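Local coordinates for Thiol:disulfide interchange protein, thioredoxin family protein (Chlorobaculum tepidum, PDB 3OR5), which probably acts as a thiol:disulfide oxidoreductase of the thioredoxin superfamily, with a likely part in cytochrome c-type biogenesis, at residues Ala36-Phe41 and Ser120-Ala125; Lys61-Arg66 and Ile145-Leu150; Gly67-Gly72 and Ile92-Met97. All coordinates share one frame; numbering follows the deposited sequence.

Interaction 1 of 3, residues Ala36-Phe41 and Ser120-Ala125; sequences AYIVNF and SFVIDA
Ile123 packs over one face of the Tyr37 ring, its CB almost above the centre, 3.7 Å from the ring centroid, in a CH-pi contact. Its two branches spread to either flank, CG2 reaching Tyr37 CE2 at 3.4 Å and CD1 reaching Tyr37 CE1 at 3.6 Å. The tyrosine can meet it this way because its CG stands between the backbone N and the carbonyl carbon (chi1 53°). Val39 CG2 fills in at the edge of the same ring. Further along this face, Phe41 CE2 comes within 3.6 Å of Phe121 CE2, the two ring planes steeply inclined at 85°.

Behind these side chains stands the antiparallel backbone pairing. Tyr37 and Ile123 exchange two N-H to O bonds, as do Val39 and Phe121, and Ile123 N approaches Tyr37 O at 2.8 Å nearly along the C=O axis. In the non-hydrogen-bonded pair between them, Ile38 and Val122 lie side by side on the other face, where Ile145 of helix 139-150 covers both. On the Tyr37 face, Phe106 meets the Phe121 ring and Leu32 touches Tyr37. Asn40 lies near, without touching, a probable thioredoxin-type CxxC pair, Cys46 and Cys49. Strand 36-42 is thus the middle strand of the mixed sheet of a thioredoxin fold, with 119-123 antiparallel beside it.

Interaction 2 of 3, residues Lys61-Arg66 and Ile145-Leu150; sequences KTWASR and IVKMAL
Trp63 O accepts the N-H of Arg66 at 2.9 Å, closing a type I beta turn from Trp63 to Arg66. Helix 47-63, which carries Trp63, and helix 139-150 lie on the same side of the central sheet in this thioredoxin fold, and the indole bridges them. With CG anti to the carbonyl carbon (chi1 -61°), the indole is carried toward helix 139-150, where Val146 CG1 sits over the five-membered ring, 3.6 Å from its centroid, as a CH-pi contact. Thr62 CG2 approaches the opposite face, so methyls sandwich the indole. Its NE1 is hydrogen-bonded to Asp143, three residues before Val146, which should help fix the rotation of the ring. Phe68 of strand 68-74 touches both Trp63 and Val146.

Toward solvent, Trp63 CZ3 lies 3.4 Å above the centre of the Arg66 guanidinium plane. Lys147 NZ is 5.4 Å from Arg66 NH2, a like-charged pair whose mild repulsion is probably eased by solvent. Leu150 CD1 reaches Trp63 CE3 at 3.6 Å, while Leu150 CD1 and CD2 both rest 3.6 Å from Arg66 O.

Interaction 3 of 3, residues Gly67-Gly72 and Ile92-Met97; sequences GFTFVG and IYPVMM
In Tyr93 the first torsion puts CG between the backbone N and the carbonyl carbon (chi1 51°), which turns the ring toward Phe70; in Phe70, CG stands anti to the carbonyl carbon (chi1 -75°), beside its own backbone N. Phe70 CB lies almost over the centre of the Tyr93 ring, 3.7 Å from its centroid, a CH-pi contact. The phenyl group itself leads away, its plane inclined to that of Tyr93, and takes Phe68 CZ over the centre of one face. Gly72 N lies at the edge of the Tyr93 ring, near its plane. Met56 of helix 47-63 touches both aromatic side chains, so an alanine in place of Tyr93 would probably open a gap beside Met56 and leave Phe70 CB without the ring that faces it.

Phe70 O is well surrounded. Thr69 OG1 donates to Phe70 O at 2.8 Å, and Tyr93 CB and Pro94 CD each come to 3.4 Å from Phe70 O. Gln60 acts as a second shell, NE2 bonding Thr69 OG1 and OE1 taking the Phe70 N-H.

Past the proline the two segments pair as parallel strands. Gly72 N gives a nearly straight bond to Pro94 O (2.8 Å, 173°), and Met96 N returns one to Gly72 O at 2.9 Å. A CB on Gly72 would stand tight against Val95 CG2 and Tyr93 CE1. On the other face Met96, present as selenomethionine, bends its CE to 4.1 Å from Val71 CG1. Here strand 68-74 takes the short edge strand 95-97 as its neighbour, with helix 79-89 between them in sequence: a beta-alpha-beta crossover, here at one edge of the thioredoxin-fold sheet.

Overall arrangement
Along the chain the segments run 36-41, 61-66, 67-72, 92-97, 120-125 and 145-150, so interactions 1 and 2 interlock in sequence and both ends of interaction 3 fall within the span of each. Interactions 1 and 3 are centred about 9 Å apart in one mixed sheet, joined where strands 36-42 and 68-74 run side by side: Asn40 N meets Val71 O at 2.8 Å. Interaction 2 lies over one face of that sheet, its centre about 11 Å from that of interaction 1 and 13 Å from that of interaction 3. Ala36 meets Ala149 and Leu150 there, and Phe68 meets Val146. Together they tie the sheet and two of its helices into one compact thioredoxin-like core.

Interaction 1 of 3, residues Ala36-Phe41 and Ser120-Ala125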
loop_
_atom_site.group_PDB
_atom_site.type_symbol
_atom_site.label_atom_id
_atom_site.label_comp_id
_atom_site.label_asym_id
_atom_site.label_seq_id
_atom_site.Cartn_x
_atom_site.Cartn_y
_atom_site.Cartn_z
ATOM N N ALA A 36 0.158 -11.537 1.000
ATOM C CA ALA A 36 -0.840 -10.497 1.360
ATOM C C ALA A 36 -0.075 -9.184 1.182
ATOM O O ALA A 36 1.140 -9.122 1.319
ATOM C CB ALA A 36 -1.310 -10.643 2.736
ATOM N N TYR A 37 -0.806 -8.101 0.830
ATOM C CA TYR A 37 -0.086 -6.829 0.745
ATOM C C TYR A 37 -1.132 -5.720 0.941
ATOM O O TYR A 37 -2.345 -5.941 0.727
ATOM C CB TYR A 37 0.671 -6.637 -0.547
ATOM C CG TYR A 37 -0.122 -6.828 -1.856
ATOM C CD1 TYR A 37 -0.587 -5.719 -2.524
ATOM C CD2 TYR A 37 -0.263 -8.089 -2.442
ATOM C CE1 TYR A 37 -1.232 -5.843 -3.768
ATOM C CE2 TYR A 37 -0.880 -8.229 -3.636
ATOM C CZ TYR A 37 -1.424 -7.142 -4.256
ATOM O OH TYR A 37 -2.016 -7.255 -5.501
ATOM N N ILE A 38 -0.625 -4.552 1.298
ATOM C CA ILE A 38 -1.531 -3.363 1.463
ATOM C C ILE A 38 -0.939 -2.298 0.593
ATOM O O ILE A 38 0.258 -1.950 0.755
ATOM C CB ILE A 38 -1.621 -2.935 2.948
ATOM C CG1 ILE A 38 -2.441 -3.954 3.760
ATOM C CG2 ILE A 38 -2.281 -1.565 3.048
ATOM C CD1 ILE A 38 -2.317 -3.715 5.309
ATOM N N VAL A 39 -1.778 -1.748 -0.320
ATOM C CA VAL A 39 -1.307 -0.676 -1.238
ATOM C C VAL A 39 -1.822 0.620 -0.618
ATOM O O VAL A 39 -3.022 0.781 -0.403
ATOM C CB VAL A 39 -1.881 -0.882 -2.612
ATOM C CG1 VAL A 39 -1.465 0.293 -3.557
ATOM C CG2 VAL A 39 -1.427 -2.261 -3.175
ATOM N N ASN A 40 -0.895 1.520 -0.314
ATOM C CA ASN A 40 -1.154 2.763 0.486
ATOM C C ASN A 40 -0.944 3.914 -0.458
ATOM O O ASN A 40 0.175 4.215 -0.887
ATOM C CB ASN A 40 -0.197 2.860 1.674
ATOM C CG ASN A 40 -0.335 4.168 2.401
ATOM O OD1 ASN A 40 -1.484 4.556 2.759
ATOM N ND2 ASN A 40 0.707 4.749 2.719
ATOM N N PHE A 41 -2.050 4.627 -0.761
ATOM C CA PHE A 41 -1.959 5.899 -1.544
ATOM C C PHE A 41 -1.784 6.959 -0.518
ATOM O O PHE A 41 -2.607 7.102 0.424
ATOM C CB PHE A 41 -3.267 6.147 -2.340
ATOM C CG PHE A 41 -3.329 5.274 -3.583
ATOM C CD1 PHE A 41 -2.983 5.739 -4.879
ATOM C CD2 PHE A 41 -3.741 3.937 -3.428
ATOM C CE1 PHE A 41 -3.003 4.881 -5.987
ATOM C CE2 PHE A 41 -3.765 3.054 -4.547
ATOM C CZ PHE A 41 -3.475 3.543 -5.857
ATOM N N SER A 120 -6.016 3.096 1.556
ATOM C CA SER A 120 -5.234 1.901 1.323
ATOM C C SER A 120 -6.139 0.750 0.990
ATOM O O SER A 120 -7.308 0.715 1.338
ATOM C CB SER A 120 -4.490 1.571 2.585
ATOM O OG SER A 120 -3.557 2.613 3.034
ATOM N N PHE A 121 -5.574 -0.215 0.292
ATOM C CA PHE A 121 -6.351 -1.426 -0.176
ATOM C C PHE A 121 -5.699 -2.636 0.379
ATOM O O PHE A 121 -4.447 -2.759 0.319
ATOM C CB PHE A 121 -6.344 -1.455 -1.696
ATOM C CG PHE A 121 -7.012 -0.245 -2.294
ATOM C CD1 PHE A 121 -8.362 -0.266 -2.484
ATOM C CD2 PHE A 121 -6.289 0.923 -2.556
ATOM C CE1 PHE A 121 -9.009 0.854 -3.004
ATOM C CE2 PHE A 121 -6.946 2.093 -3.042
ATOM C CZ PHE A 121 -8.308 2.048 -3.270
ATOM N N VAL A 122 -6.513 -3.508 0.960
ATOM C CA VAL A 122 -5.951 -4.766 1.585
ATOM C C VAL A 122 -6.151 -5.908 0.637
ATOM O O VAL A 122 -7.302 -6.223 0.264
ATOM C CB VAL A 122 -6.642 -5.052 2.897
ATOM C CG1 VAL A 122 -5.995 -6.336 3.529
ATOM C CG2 VAL A 122 -6.583 -3.858 3.932
ATOM N N ILE A 123 -5.055 -6.540 0.203
ATOM C CA ILE A 123 -5.109 -7.696 -0.725
ATOM C C ILE A 123 -4.682 -8.927 0.048
ATOM O O ILE A 123 -3.606 -8.950 0.672
ATOM C CB ILE A 123 -4.202 -7.502 -1.946
ATOM C CG1 ILE A 123 -4.760 -6.488 -2.925
ATOM C CG2 ILE A 123 -4.144 -8.827 -2.772
ATOM C CD1 ILE A 123 -4.542 -5.039 -2.470
ATOM N N ASP A 124 -5.547 -9.920 0.091
ATOM C CA ASP A 124 -5.200 -11.026 0.969
ATOM C C ASP A 124 -4.335 -12.011 0.165
ATOM O O ASP A 124 -4.056 -11.818 -1.013
ATOM C CB ASP A 124 -6.430 -11.683 1.522
ATOM C CG ASP A 124 -7.313 -12.247 0.451
ATOM O OD1 ASP A 124 -6.882 -12.631 -0.679
ATOM O OD2 ASP A 124 -8.513 -12.333 0.827
ATOM N N ALA A 125 -3.856 -13.039 0.884
ATOM C CA ALA A 125 -2.899 -13.971 0.323
ATOM C C ALA A 125 -3.522 -14.865 -0.762
ATOM O O ALA A 125 -2.750 -15.476 -1.531
ATOM C CB ALA A 125 -2.284 -14.847 1.429
#

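Interaction 2 of 3, residues Lys61-Arg66 and Ile145-Leu150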
loop_
_atom_site.group_PDB
_atom_site.type_symbol
_atom_site.label_atom_id
_atom_site.label_comp_id
_atom_site.label_asym_id
_atom_site.label_seq_id
_atom_site.Cartn_x
_atom_site.Cartn_y
_atom_site.Cartn_z
ATOM N N LYS A 61 8.635 -4.467 9.176
ATOM C CA LYS A 61 9.816 -5.203 9.742
ATOM C C LYS A 61 9.372 -6.504 10.388
ATOM O O LYS A 61 10.072 -7.526 10.210
ATOM C CB LYS A 61 10.468 -4.318 10.776
ATOM C CG LYS A 61 11.187 -3.077 10.131
ATOM C CD LYS A 61 11.848 -2.185 11.167
ATOM C CE LYS A 61 12.547 -1.169 10.319
ATOM N NZ LYS A 61 13.042 0.005 11.137
ATOM N N THR A 62 8.233 -6.522 11.052
ATOM C CA THR A 62 7.717 -7.751 11.659
ATOM C C THR A 62 7.420 -8.840 10.631
ATOM O O THR A 62 7.666 -10.046 10.889
ATOM C CB THR A 62 6.474 -7.429 12.477
ATOM O OG1 THR A 62 6.817 -6.487 13.506
ATOM C CG2 THR A 62 5.835 -8.726 13.064
ATOM N N TRP A 63 6.876 -8.460 9.468
ATOM C CA TRP A 63 6.295 -9.413 8.543
ATOM C C TRP A 63 6.997 -9.575 7.191
ATOM O O TRP A 63 6.510 -10.323 6.341
ATOM C CB TRP A 63 4.775 -9.062 8.311
ATOM C CG TRP A 63 3.932 -9.118 9.547
ATOM C CD1 TRP A 63 3.566 -8.084 10.342
ATOM C CD2 TRP A 63 3.348 -10.291 10.124
ATOM N NE1 TRP A 63 2.731 -8.516 11.397
ATOM C CE2 TRP A 63 2.626 -9.877 11.277
ATOM C CE3 TRP A 63 3.333 -11.654 9.751
ATOM C CZ2 TRP A 63 1.914 -10.775 12.088
ATOM C CZ3 TRP A 63 2.572 -12.562 10.550
ATOM C CH2 TRP A 63 1.915 -12.095 11.728
ATOM N N ALA A 64 8.117 -8.900 6.947
ATOM C CA ALA A 64 8.720 -8.844 5.623
ATOM C C ALA A 64 9.065 -10.217 5.021
ATOM O O ALA A 64 9.063 -10.351 3.812
ATOM C CB ALA A 64 9.998 -7.994 5.692
ATOM N N SER A 65 9.435 -11.133 5.922
ATOM C CA SER A 65 9.796 -12.475 5.464
ATOM C C SER A 65 8.723 -13.466 5.830
ATOM O O SER A 65 8.979 -14.711 5.875
ATOM C CB SER A 65 11.164 -12.925 6.054
ATOM O OG SER A 65 12.140 -11.963 5.650
ATOM N N ARG A 66 7.483 -13.001 6.055
ATOM C CA ARG A 66 6.384 -13.867 6.438
ATOM C C ARG A 66 5.210 -13.687 5.482
ATOM O O ARG A 66 4.022 -13.980 5.852
ATOM C CB ARG A 66 5.976 -13.554 7.896
ATOM C CG ARG A 66 7.133 -13.990 8.871
ATOM C CD ARG A 66 6.791 -13.684 10.303
ATOM N NE ARG A 66 5.689 -14.538 10.760
ATOM C CZ ARG A 66 5.167 -14.378 11.973
ATOM N NH1 ARG A 66 5.692 -13.517 12.861
ATOM N NH2 ARG A 66 4.166 -15.202 12.363
ATOM N N ILE A 145 -4.480 -6.888 11.046
ATOM C CA ILE A 145 -4.962 -6.940 9.635
ATOM C C ILE A 145 -4.047 -7.838 8.830
ATOM O O ILE A 145 -4.479 -8.685 8.060
ATOM C CB ILE A 145 -5.048 -5.530 9.011
ATOM C CG1 ILE A 145 -6.182 -4.701 9.654
ATOM C CG2 ILE A 145 -5.227 -5.564 7.446
ATOM C CD1 ILE A 145 -5.967 -3.226 9.464
ATOM N N VAL A 146 -2.740 -7.687 9.034
ATOM C CA VAL A 146 -1.813 -8.546 8.278
ATOM C C VAL A 146 -2.047 -10.018 8.636
ATOM O O VAL A 146 -2.081 -10.833 7.719
ATOM C CB VAL A 146 -0.365 -8.095 8.562
ATOM C CG1 VAL A 146 0.616 -9.214 8.049
ATOM C CG2 VAL A 146 -0.135 -6.782 7.914
ATOM N N LYS A 147 -2.172 -10.341 9.946
ATOM C CA LYS A 147 -2.425 -11.721 10.400
ATOM C C LYS A 147 -3.667 -12.295 9.713
ATOM O O LYS A 147 -3.636 -13.405 9.189
ATOM C CB LYS A 147 -2.569 -11.759 11.932
ATOM C CG LYS A 147 -2.371 -13.099 12.566
ATOM C CD LYS A 147 -1.818 -12.865 14.002
ATOM C CE LYS A 147 -1.613 -14.202 14.700
ATOM N NZ LYS A 147 -1.089 -15.193 13.683
HETATM N N MSE A 148 -4.722 -11.483 9.685
HETATM C CA MSE A 148 -5.978 -11.935 9.057
HETATM C C MSE A 148 -5.867 -12.091 7.567
HETATM O O MSE A 148 -6.388 -13.046 7.008
HETATM C CB MSE A 148 -7.174 -11.029 9.375
HETATM C CG MSE A 148 -7.483 -10.863 10.843
HETATM SE SE MSE A 148 -7.868 -12.576 11.810
HETATM C CE MSE A 148 -6.040 -12.978 12.507
ATOM N N ALA A 149 -5.221 -11.132 6.914
ATOM C CA ALA A 149 -5.024 -11.217 5.487
ATOM C C ALA A 149 -4.185 -12.404 5.028
ATOM O O ALA A 149 -4.386 -12.938 3.952
ATOM C CB ALA A 149 -4.407 -9.925 4.895
ATOM N N LEU A 150 -3.246 -12.822 5.883
ATOM C CA LEU A 150 -2.382 -13.938 5.535
ATOM C C LEU A 150 -3.156 -15.274 5.642
ATOM O O LEU A 150 -2.742 -16.270 4.992
ATOM C CB LEU A 150 -1.213 -13.979 6.527
ATOM C CG LEU A 150 -0.116 -12.957 6.123
ATOM C CD1 LEU A 150 0.915 -12.753 7.275
ATOM C CD2 LEU A 150 0.617 -13.233 4.814
#

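Interaction 3 of 3, residues Gly67-Gly72 and Ile92-Met97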
loop_
_atom_site.group_PDB
_atom_site.type_symbol
_atom_site.label_atom_id
_atom_site.label_comp_id
_atom_site.label_asym_id
_atom_site.label_seq_id
_atom_site.Cartn_x
_atom_site.Cartn_y
_atom_site.Cartn_z
ATOM N N GLY A 67 5.530 -13.282 4.263
ATOM C CA GLY A 67 4.525 -13.354 3.207
ATOM C C GLY A 67 3.695 -12.106 3.022
ATOM O O GLY A 67 2.582 -12.189 2.480
ATOM N N PHE A 68 4.238 -11.004 3.524
ATOM C CA PHE A 68 3.436 -9.721 3.453
ATOM C C PHE A 68 4.324 -8.562 3.069
ATOM O O PHE A 68 5.532 -8.566 3.412
ATOM C CB PHE A 68 2.830 -9.396 4.852
ATOM C CG PHE A 68 2.303 -7.986 4.959
ATOM C CD1 PHE A 68 1.034 -7.655 4.442
ATOM C CD2 PHE A 68 3.131 -6.990 5.445
ATOM C CE1 PHE A 68 0.645 -6.292 4.398
ATOM C CE2 PHE A 68 2.771 -5.663 5.468
ATOM C CZ PHE A 68 1.479 -5.317 4.971
ATOM N N THR A 69 3.760 -7.585 2.336
ATOM C CA THR A 69 4.505 -6.288 2.175
ATOM C C THR A 69 3.512 -5.137 2.028
ATOM O O THR A 69 2.398 -5.316 1.524
ATOM C CB THR A 69 5.394 -6.286 0.948
ATOM O OG1 THR A 69 6.256 -5.121 0.949
ATOM C CG2 THR A 69 4.626 -6.366 -0.455
ATOM N N PHE A 70 3.926 -3.965 2.509
ATOM C CA PHE A 70 3.239 -2.726 2.035
ATOM C C PHE A 70 3.782 -2.339 0.643
ATOM O O PHE A 70 4.923 -2.717 0.216
ATOM C CB PHE A 70 3.523 -1.583 3.002
ATOM C CG PHE A 70 2.756 -1.694 4.284
ATOM C CD1 PHE A 70 1.439 -1.290 4.323
ATOM C CD2 PHE A 70 3.361 -2.154 5.454
ATOM C CE1 PHE A 70 0.732 -1.430 5.531
ATOM C CE2 PHE A 70 2.685 -2.232 6.668
ATOM C CZ PHE A 70 1.347 -1.880 6.706
ATOM N N VAL A 71 2.966 -1.581 -0.103
ATOM C CA VAL A 71 3.479 -0.940 -1.288
ATOM C C VAL A 71 2.927 0.488 -1.215
ATOM O O VAL A 71 1.688 0.676 -0.983
ATOM C CB VAL A 71 2.875 -1.592 -2.519
ATOM C CG1 VAL A 71 3.324 -0.859 -3.778
ATOM C CG2 VAL A 71 3.266 -3.068 -2.616
ATOM N N GLY A 72 3.790 1.480 -1.359
ATOM C CA GLY A 72 3.284 2.894 -1.260
ATOM C C GLY A 72 3.177 3.495 -2.661
ATOM O O GLY A 72 4.034 3.280 -3.518
ATOM N N ILE A 92 11.206 0.983 3.996
ATOM C CA ILE A 92 11.844 -0.218 3.514
ATOM C C ILE A 92 10.943 -1.080 2.650
ATOM O O ILE A 92 11.240 -2.247 2.402
ATOM C CB ILE A 92 12.228 -1.028 4.733
ATOM C CG1 ILE A 92 10.980 -1.186 5.709
ATOM C CG2 ILE A 92 13.528 -0.308 5.221
ATOM C CD1 ILE A 92 11.098 -2.205 6.874
ATOM N N TYR A 93 9.801 -0.540 2.247
ATOM C CA TYR A 93 8.912 -1.254 1.289
ATOM C C TYR A 93 8.861 -0.473 -0.029
ATOM O O TYR A 93 9.248 0.719 -0.046
ATOM C CB TYR A 93 7.553 -1.445 1.889
ATOM C CG TYR A 93 6.930 -0.207 2.454
ATOM C CD1 TYR A 93 6.235 0.672 1.586
ATOM C CD2 TYR A 93 6.924 0.036 3.779
ATOM C CE1 TYR A 93 5.574 1.868 2.131
ATOM C CE2 TYR A 93 6.310 1.168 4.338
ATOM C CZ TYR A 93 5.590 2.071 3.490
ATOM O OH TYR A 93 4.930 3.233 4.002
ATOM N N PRO A 94 8.404 -1.049 -1.118
ATOM C CA PRO A 94 8.447 -0.352 -2.407
ATOM C C PRO A 94 7.554 0.871 -2.400
ATOM O O PRO A 94 6.398 0.800 -1.950
ATOM C CB PRO A 94 7.900 -1.356 -3.417
ATOM C CG PRO A 94 8.141 -2.666 -2.715
ATOM C CD PRO A 94 7.936 -2.431 -1.260
ATOM N N VAL A 95 8.077 1.946 -2.944
ATOM C CA VAL A 95 7.245 3.145 -3.158
ATOM C C VAL A 95 7.428 3.719 -4.518
ATOM O O VAL A 95 8.574 3.897 -4.971
ATOM C CB VAL A 95 7.767 4.205 -2.156
ATOM C CG1 VAL A 95 7.049 5.634 -2.419
ATOM C CG2 VAL A 95 7.546 3.856 -0.635
HETATM N N MSE A 96 6.314 3.978 -5.208
HETATM C CA MSE A 96 6.317 4.504 -6.605
HETATM C C MSE A 96 5.628 5.856 -6.610
HETATM O O MSE A 96 4.620 6.058 -5.851
HETATM C CB MSE A 96 5.605 3.562 -7.617
HETATM C CG MSE A 96 6.426 2.362 -7.741
HETATM SE SE MSE A 96 5.389 1.090 -8.908
HETATM C CE MSE A 96 4.102 0.582 -7.572
HETATM N N MSE A 97 6.087 6.749 -7.464
HETATM C CA MSE A 97 5.242 7.960 -7.753
HETATM C C MSE A 97 3.979 7.561 -8.474
HETATM O O MSE A 97 4.008 6.723 -9.400
HETATM C CB MSE A 97 5.982 8.939 -8.673
HETATM C CG MSE A 97 7.372 9.342 -8.100
HETATM SE SE MSE A 97 7.184 10.438 -6.418
HETATM C CE MSE A 97 6.223 11.985 -7.160
#